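Local coordinates for alanine glyoxylate transaminase (Thermococcus litoralis, PDB 2ZC0), which probably transfers the amino group of alanine to glyoxylate with pyridoxal phosphate as cofactor, at residues Gly184-Gly189 with Lys366-Asp371; Asp92-Ser97 with Leu230-Asn235. All coordinates share one frame; numbering follows the deposited sequence.

Contact 1: Gly184-Gly189 with Lys366-Asp371; sequences GQNPMG and KPFYTD. With PMP (4'-deoxy-4'-aminopyridoxal-5'-phosphate), chain F; IMD (imidazole), chain G.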
loop_
_atom_site.group_PDB
_atom_site.type_symbol
_atom_site.label_atom_id
_atom_site.label_comp_id
_atom_site.label_asym_id
_atom_site.label_seq_id
_atom_site.Cartn_x
_atom_site.Cartn_y
_atom_site.Cartn_z
ATOM N N GLY A 184 -32.495 12.017 -2.618
ATOM C CA GLY A 184 -32.598 11.650 -4.021
ATOM C C GLY A 184 -31.412 10.819 -4.481
ATOM O O GLY A 184 -30.722 11.174 -5.442
ATOM N N GLN A 185 -31.188 9.698 -3.807
ATOM C CA GLN A 185 -30.062 8.823 -4.105
ATOM C C GLN A 185 -29.970 8.325 -5.539
ATOM O O GLN A 185 -30.971 8.145 -6.231
ATOM C CB GLN A 185 -30.072 7.585 -3.183
ATOM C CG GLN A 185 -28.721 6.861 -3.112
ATOM C CD GLN A 185 -28.819 5.342 -3.192
ATOM O OE1 GLN A 185 -29.324 4.794 -4.167
ATOM N NE2 GLN A 185 -28.316 4.658 -2.172
ATOM N N ASN A 186 -28.733 8.129 -5.976
ATOM C CA ASN A 186 -28.429 7.566 -7.285
ATOM C C ASN A 186 -27.981 6.194 -6.780
ATOM O O ASN A 186 -27.094 6.114 -5.925
ATOM C CB ASN A 186 -27.255 8.311 -7.927
ATOM C CG ASN A 186 -26.858 7.744 -9.290
ATOM O OD1 ASN A 186 -27.170 6.607 -9.619
ATOM N ND2 ASN A 186 -26.142 8.542 -10.076
ATOM N N PRO A 187 -28.566 5.097 -7.288
ATOM C CA PRO A 187 -29.611 4.951 -8.303
ATOM C C PRO A 187 -31.050 4.794 -7.798
ATOM O O PRO A 187 -31.992 4.972 -8.568
ATOM C CB PRO A 187 -29.162 3.701 -9.036
ATOM C CG PRO A 187 -28.742 2.827 -7.883
ATOM C CD PRO A 187 -28.002 3.775 -6.942
ATOM N N MET A 188 -31.224 4.456 -6.524
ATOM C CA MET A 188 -32.559 4.240 -5.980
ATOM C C MET A 188 -33.523 5.417 -6.019
ATOM O O MET A 188 -34.737 5.224 -6.118
ATOM C CB MET A 188 -32.462 3.699 -4.553
ATOM C CG MET A 188 -31.998 2.248 -4.487
ATOM S SD MET A 188 -33.151 1.047 -5.248
ATOM C CE MET A 188 -33.770 0.245 -3.801
ATOM N N GLY A 189 -32.994 6.632 -5.937
ATOM C CA GLY A 189 -33.844 7.813 -5.984
ATOM C C GLY A 189 -34.657 8.054 -4.729
ATOM O O GLY A 189 -35.551 8.898 -4.717
ATOM N N LYS A 366 -27.734 -3.640 -11.745
ATOM C CA LYS A 366 -26.924 -4.594 -10.996
ATOM C C LYS A 366 -25.547 -4.091 -10.564
ATOM O O LYS A 366 -25.081 -4.407 -9.458
ATOM C CB LYS A 366 -26.722 -5.866 -11.816
ATOM C CG LYS A 366 -25.839 -6.888 -11.125
ATOM C CD LYS A 366 -26.604 -7.583 -10.021
ATOM C CE LYS A 366 -25.712 -8.460 -9.173
ATOM N NZ LYS A 366 -24.896 -7.660 -8.207
ATOM N N PRO A 367 -24.863 -3.320 -11.429
ATOM C CA PRO A 367 -23.531 -2.807 -11.084
ATOM C C PRO A 367 -23.512 -1.904 -9.854
ATOM O O PRO A 367 -22.478 -1.760 -9.206
ATOM C CB PRO A 367 -23.112 -2.068 -12.354
ATOM C CG PRO A 367 -23.846 -2.816 -13.432
ATOM C CD PRO A 367 -25.202 -2.958 -12.816
ATOM N N PHE A 368 -24.655 -1.312 -9.523
ATOM C CA PHE A 368 -24.748 -0.426 -8.365
ATOM C C PHE A 368 -24.873 -1.129 -7.013
ATOM O O PHE A 368 -24.838 -0.458 -5.986
ATOM C CB PHE A 368 -25.935 0.535 -8.516
ATOM C CG PHE A 368 -25.866 1.415 -9.729
ATOM C CD1 PHE A 368 -26.028 0.879 -11.002
ATOM C CD2 PHE A 368 -25.685 2.790 -9.596
ATOM C CE1 PHE A 368 -26.017 1.695 -12.124
ATOM C CE2 PHE A 368 -25.673 3.612 -10.708
ATOM C CZ PHE A 368 -25.841 3.063 -11.975
ATOM N N TYR A 369 -25.018 -2.458 -7.005
ATOM C CA TYR A 369 -25.152 -3.232 -5.752
ATOM C C TYR A 369 -23.816 -3.746 -5.225
ATOM O O TYR A 369 -22.928 -4.098 -6.006
ATOM C CB TYR A 369 -26.114 -4.420 -5.943
ATOM C CG TYR A 369 -27.553 -3.996 -6.157
ATOM C CD1 TYR A 369 -28.515 -4.160 -5.146
ATOM C CD2 TYR A 369 -27.941 -3.362 -7.338
ATOM C CE1 TYR A 369 -29.820 -3.695 -5.308
ATOM C CE2 TYR A 369 -29.243 -2.892 -7.507
ATOM C CZ TYR A 369 -30.174 -3.062 -6.482
ATOM O OH TYR A 369 -31.441 -2.566 -6.635
ATOM N N THR A 370 -23.701 -3.805 -3.896
ATOM C CA THR A 370 -22.477 -4.229 -3.211
ATOM C C THR A 370 -22.420 -5.728 -2.954
ATOM O O THR A 370 -21.451 -6.253 -2.398
ATOM C CB THR A 370 -22.310 -3.453 -1.870
ATOM O OG1 THR A 370 -23.291 -3.889 -0.912
ATOM C CG2 THR A 370 -22.501 -1.958 -2.117
ATOM N N ASP A 371 -23.462 -6.429 -3.368
ATOM C CA ASP A 371 -23.483 -7.863 -3.189
ATOM C C ASP A 371 -24.120 -8.505 -4.412
ATOM O O ASP A 371 -24.126 -7.910 -5.487
ATOM C CB ASP A 371 -24.201 -8.242 -1.871
ATOM C CG ASP A 371 -25.685 -7.878 -1.850
ATOM O OD1 ASP A 371 -26.297 -8.095 -0.783
ATOM O OD2 ASP A 371 -26.244 -7.395 -2.858
HETATM N N1 PMP F . -22.572 11.957 -6.379
HETATM C C2 PMP F . -23.641 11.324 -6.915
HETATM C C2A PMP F . -24.519 10.520 -5.954
HETATM C C3 PMP F . -23.933 11.412 -8.302
HETATM O O3 PMP F . -25.036 10.746 -8.817
HETATM C C4 PMP F . -23.058 12.189 -9.150
HETATM C C4A PMP F . -23.381 12.281 -10.653
HETATM N N4A PMP F . -22.337 11.719 -11.509
HETATM C C5 PMP F . -21.853 12.886 -8.485
HETATM C C6 PMP F . -21.662 12.730 -7.091
HETATM C C5A PMP F . -20.847 13.747 -9.273
HETATM O O4P PMP F . -21.375 14.638 -9.664
HETATM P P PMP F . -20.321 15.656 -10.468
HETATM O O1P PMP F . -19.959 17.352 -9.702
HETATM O O2P PMP F . -21.164 15.997 -12.149
HETATM O O3P PMP F . -18.705 14.899 -10.795
HETATM N N1 IMD G . -20.163 -2.399 -8.024
HETATM C C2 IMD G . -19.726 -3.007 -6.927
HETATM N N3 IMD G . -18.527 -2.525 -6.624
HETATM C C4 IMD G . -18.200 -1.590 -7.551
HETATM C C5 IMD G . -19.223 -1.511 -8.427
#

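Contact 2: Asp92-Ser97 with Leu230-Asn235; sequences DHLEVS and LKALDN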
loop_
_atom_site.group_PDB
_atom_site.type_symbol
_atom_site.label_atom_id
_atom_site.label_comp_id
_atom_site.label_asym_id
_atom_site.label_seq_id
_atom_site.Cartn_x
_atom_site.Cartn_y
_atom_site.Cartn_z
ATOM N N ASP A 92 -29.904 25.420 1.984
ATOM C CA ASP A 92 -29.617 24.052 2.433
ATOM C C ASP A 92 -29.394 23.956 3.949
ATOM O O ASP A 92 -28.814 22.980 4.431
ATOM C CB ASP A 92 -28.393 23.495 1.676
ATOM C CG ASP A 92 -28.474 21.977 1.436
ATOM O OD1 ASP A 92 -29.598 21.445 1.283
ATOM O OD2 ASP A 92 -27.414 21.314 1.376
ATOM N N HIS A 93 -29.868 24.955 4.694
ATOM C CA HIS A 93 -29.722 24.986 6.155
ATOM C C HIS A 93 -28.310 24.702 6.647
ATOM O O HIS A 93 -28.126 24.095 7.705
ATOM C CB HIS A 93 -30.661 23.974 6.817
ATOM C CG HIS A 93 -32.066 24.460 6.969
ATOM N ND1 HIS A 93 -32.932 24.576 5.904
ATOM C CD2 HIS A 93 -32.743 24.895 8.058
ATOM C CE1 HIS A 93 -34.084 25.062 6.331
ATOM N NE2 HIS A 93 -33.996 25.264 7.633
ATOM N N LEU A 94 -27.308 25.145 5.904
ATOM C CA LEU A 94 -25.951 24.870 6.325
ATOM C C LEU A 94 -25.145 26.102 6.705
ATOM O O LEU A 94 -24.905 26.979 5.880
ATOM C CB LEU A 94 -25.236 24.092 5.226
ATOM C CG LEU A 94 -23.997 23.309 5.651
ATOM C CD1 LEU A 94 -24.289 22.493 6.912
ATOM C CD2 LEU A 94 -23.582 22.411 4.501
ATOM N N GLU A 95 -24.740 26.168 7.968
ATOM C CA GLU A 95 -23.927 27.283 8.442
ATOM C C GLU A 95 -22.479 26.790 8.386
ATOM O O GLU A 95 -22.034 26.063 9.270
ATOM C CB GLU A 95 -24.305 27.640 9.885
ATOM C CG GLU A 95 -23.613 28.886 10.440
ATOM C CD GLU A 95 -24.163 30.181 9.854
ATOM O OE1 GLU A 95 -25.403 30.372 9.897
ATOM O OE2 GLU A 95 -23.361 31.009 9.360
ATOM N N VAL A 96 -21.756 27.168 7.339
ATOM C CA VAL A 96 -20.366 26.745 7.182
ATOM C C VAL A 96 -19.471 27.918 6.824
ATOM O O VAL A 96 -19.888 28.831 6.123
ATOM C CB VAL A 96 -20.216 25.701 6.044
ATOM C CG1 VAL A 96 -20.556 26.340 4.710
ATOM C CG2 VAL A 96 -18.797 25.169 6.001
ATOM N N SER A 97 -18.231 27.882 7.289
ATOM C CA SER A 97 -17.285 28.946 6.985
ATOM C C SER A 97 -16.725 28.789 5.566
ATOM O O SER A 97 -16.543 27.681 5.079
ATOM C CB SER A 97 -16.127 28.928 7.984
ATOM O OG SER A 97 -15.082 29.778 7.543
ATOM N N LEU A 230 -27.344 16.040 6.964
ATOM C CA LEU A 230 -26.810 15.523 8.219
ATOM C C LEU A 230 -25.806 16.545 8.748
ATOM O O LEU A 230 -25.663 16.723 9.953
ATOM C CB LEU A 230 -26.106 14.192 7.993
ATOM C CG LEU A 230 -26.883 13.038 7.355
ATOM C CD1 LEU A 230 -25.907 11.984 6.847
ATOM C CD2 LEU A 230 -27.848 12.429 8.382
ATOM N N LYS A 231 -25.117 17.230 7.845
ATOM C CA LYS A 231 -24.130 18.204 8.272
ATOM C C LYS A 231 -24.727 19.335 9.108
ATOM O O LYS A 231 -24.049 19.893 9.976
ATOM C CB LYS A 231 -23.390 18.790 7.067
ATOM C CG LYS A 231 -22.193 19.644 7.462
ATOM C CD LYS A 231 -21.247 18.844 8.332
ATOM C CE LYS A 231 -19.990 19.621 8.695
ATOM N NZ LYS A 231 -19.195 18.844 9.702
ATOM N N ALA A 232 -25.993 19.669 8.860
ATOM C CA ALA A 232 -26.661 20.739 9.606
ATOM C C ALA A 232 -26.993 20.258 11.014
ATOM O O ALA A 232 -27.324 21.050 11.899
ATOM C CB ALA A 232 -27.929 21.172 8.879
ATOM N N LEU A 233 -26.891 18.949 11.214
ATOM C CA LEU A 233 -27.156 18.320 12.505
ATOM C C LEU A 233 -25.848 17.793 13.104
ATOM O O LEU A 233 -25.854 17.128 14.146
ATOM C CB LEU A 233 -28.125 17.147 12.316
ATOM C CG LEU A 233 -29.648 17.338 12.255
ATOM C CD1 LEU A 233 -30.029 18.763 11.858
ATOM C CD2 LEU A 233 -30.215 16.316 11.281
ATOM N N ASP A 234 -24.727 18.116 12.465
ATOM C CA ASP A 234 -23.424 17.616 12.911
ATOM C C ASP A 234 -22.740 18.408 14.033
ATOM O O ASP A 234 -21.751 19.118 13.802
ATOM C CB ASP A 234 -22.484 17.523 11.706
ATOM C CG ASP A 234 -21.236 16.744 12.008
ATOM O OD1 ASP A 234 -20.226 16.978 11.326
ATOM O OD2 ASP A 234 -21.263 15.888 12.913
ATOM N N ASN A 235 -23.245 18.247 15.255
ATOM C CA ASN A 235 -22.697 18.963 16.399
ATOM C C ASN A 235 -21.354 18.391 16.850
ATOM O O ASN A 235 -20.553 19.086 17.472
ATOM C CB ASN A 235 -23.699 18.955 17.560
ATOM C CG ASN A 235 -23.850 17.590 18.193
ATOM O OD1 ASN A 235 -24.340 16.643 17.568
ATOM N ND2 ASN A 235 -23.422 17.477 19.443
#

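Contact 1: Gly184-Gly189 with Lys366-Asp371
Asn186 OD1 accepts a hydrogen bond from Arg379 NH1 and touches CE2 of Phe368 obliquely, 3.5 Å away. The other end of the same amide serves the cofactor. Asn186 ND2 donates to the phenolic O3 of PMP at 2.8 Å, with an N-H...O angle of 157°. The peptide bond between Asn186 and Pro187 is cis, as at the cofactor-binding Asn-Pro pair of aspartate aminotransferase, the type case of this fold. An amide suits position 186 because it can accept from an arginine and donate to a phenolic oxygen at once; together the two bonds fix its rotation and would probably stabilise negative charge on O3. Its CG stands anti to the backbone N (chi1 178°), which sends the amide out to the cofactor past Phe368, the two planes only 32° apart.

Pro187 points at the same ring. Its CB sits over one face of Phe368, 4.0 Å from the centroid, as a CH-pi contact, while Pro187 CG reaches CD2 of Phe368 at 3.5 Å. A rigid proline and a flat phenylalanine fit this buried place, where Ile133 and Val363 also touch the Phe368 side chain. Gln185 braces the turn: its OE1 accepts from Met188 N at 3.0 Å, in the carbonyl plane, and its NE2 bonds to Glu128. Across the contact the Tyr369 side chain touches Met338 and Phe340 of strand 336-340. Its OH, buried here without a hydrogen-bonding partner in the model, comes 4.2 Å from SD of Met188.

Contact 2: Asp92-Ser97 with Leu230-Asn235
Leu94 lays one methyl, CD1, against the aliphatic root of Lys231, 3.6 Å from its CG and 3.8 Å from its CB, the two side chains lying at a slant to each other. Beside this pair, CB of Ala232 sits 3.2 Å from the carbonyl O of His93, a close approach that suits a residue with nothing beyond a methyl. The same methyl is 4.3 Å from CD1 of Leu94. Leucine fits position 94 because its branched end is buried: Leu88 of helix 78-91 and Ile259 of strand 256-259 also touch it.

Lys231 is suited by its double nature. Its CG is anti to the backbone N (chi1 -171°), and the bend at chi2 (56°) keeps CB and CG against Leu94 and carries NZ off to Asp234. There NZ forms a salt bridge to OD1 at 2.7 Å, through that oxygen's anti lone pair, a second salt bridge to Glu261 OE2 and a hydrogen bond to Val239 O. Replacing it by an alanine would probably leave Asp234 and Glu261 without their shared positive mate and take away the CG that packs on CD1 of Leu94.

Farther out, both carboxylate oxygens of Glu213 accept from backbone N-H groups, OE1 from Leu230 and OE2 from Lys231, holding the start of the short 3-10 turn. The contact thus joins the loop leaving helix 78-91 to the loop entering strand 239-244 through van der Waals contacts, with no polar bond between the two segments; the charge of Lys231 is met by Asp234 and Glu261, not by residues 92-97.

The four segments alternate along the chain, 92-97, 184-189, 230-235, then 366-371, so the two contacts interlock in sequence without touching: their centres are 26 Å apart and their nearest atoms about 11 Å. Contact 1 lies deeper, about 10 Å from the centre of the chain against about 19 Å for contact 2, and only it reaches the cofactor. The central mixed sheet relates them. Segment 184-189 follows strand 175-180, whose neighbour 210-214 carries Asp214 of the PMP pocket, next to Glu213, which bonds the start of 230-235. Segment 230-235 in turn leads to strand 239-244, at whose end Thr244 bonds PMP.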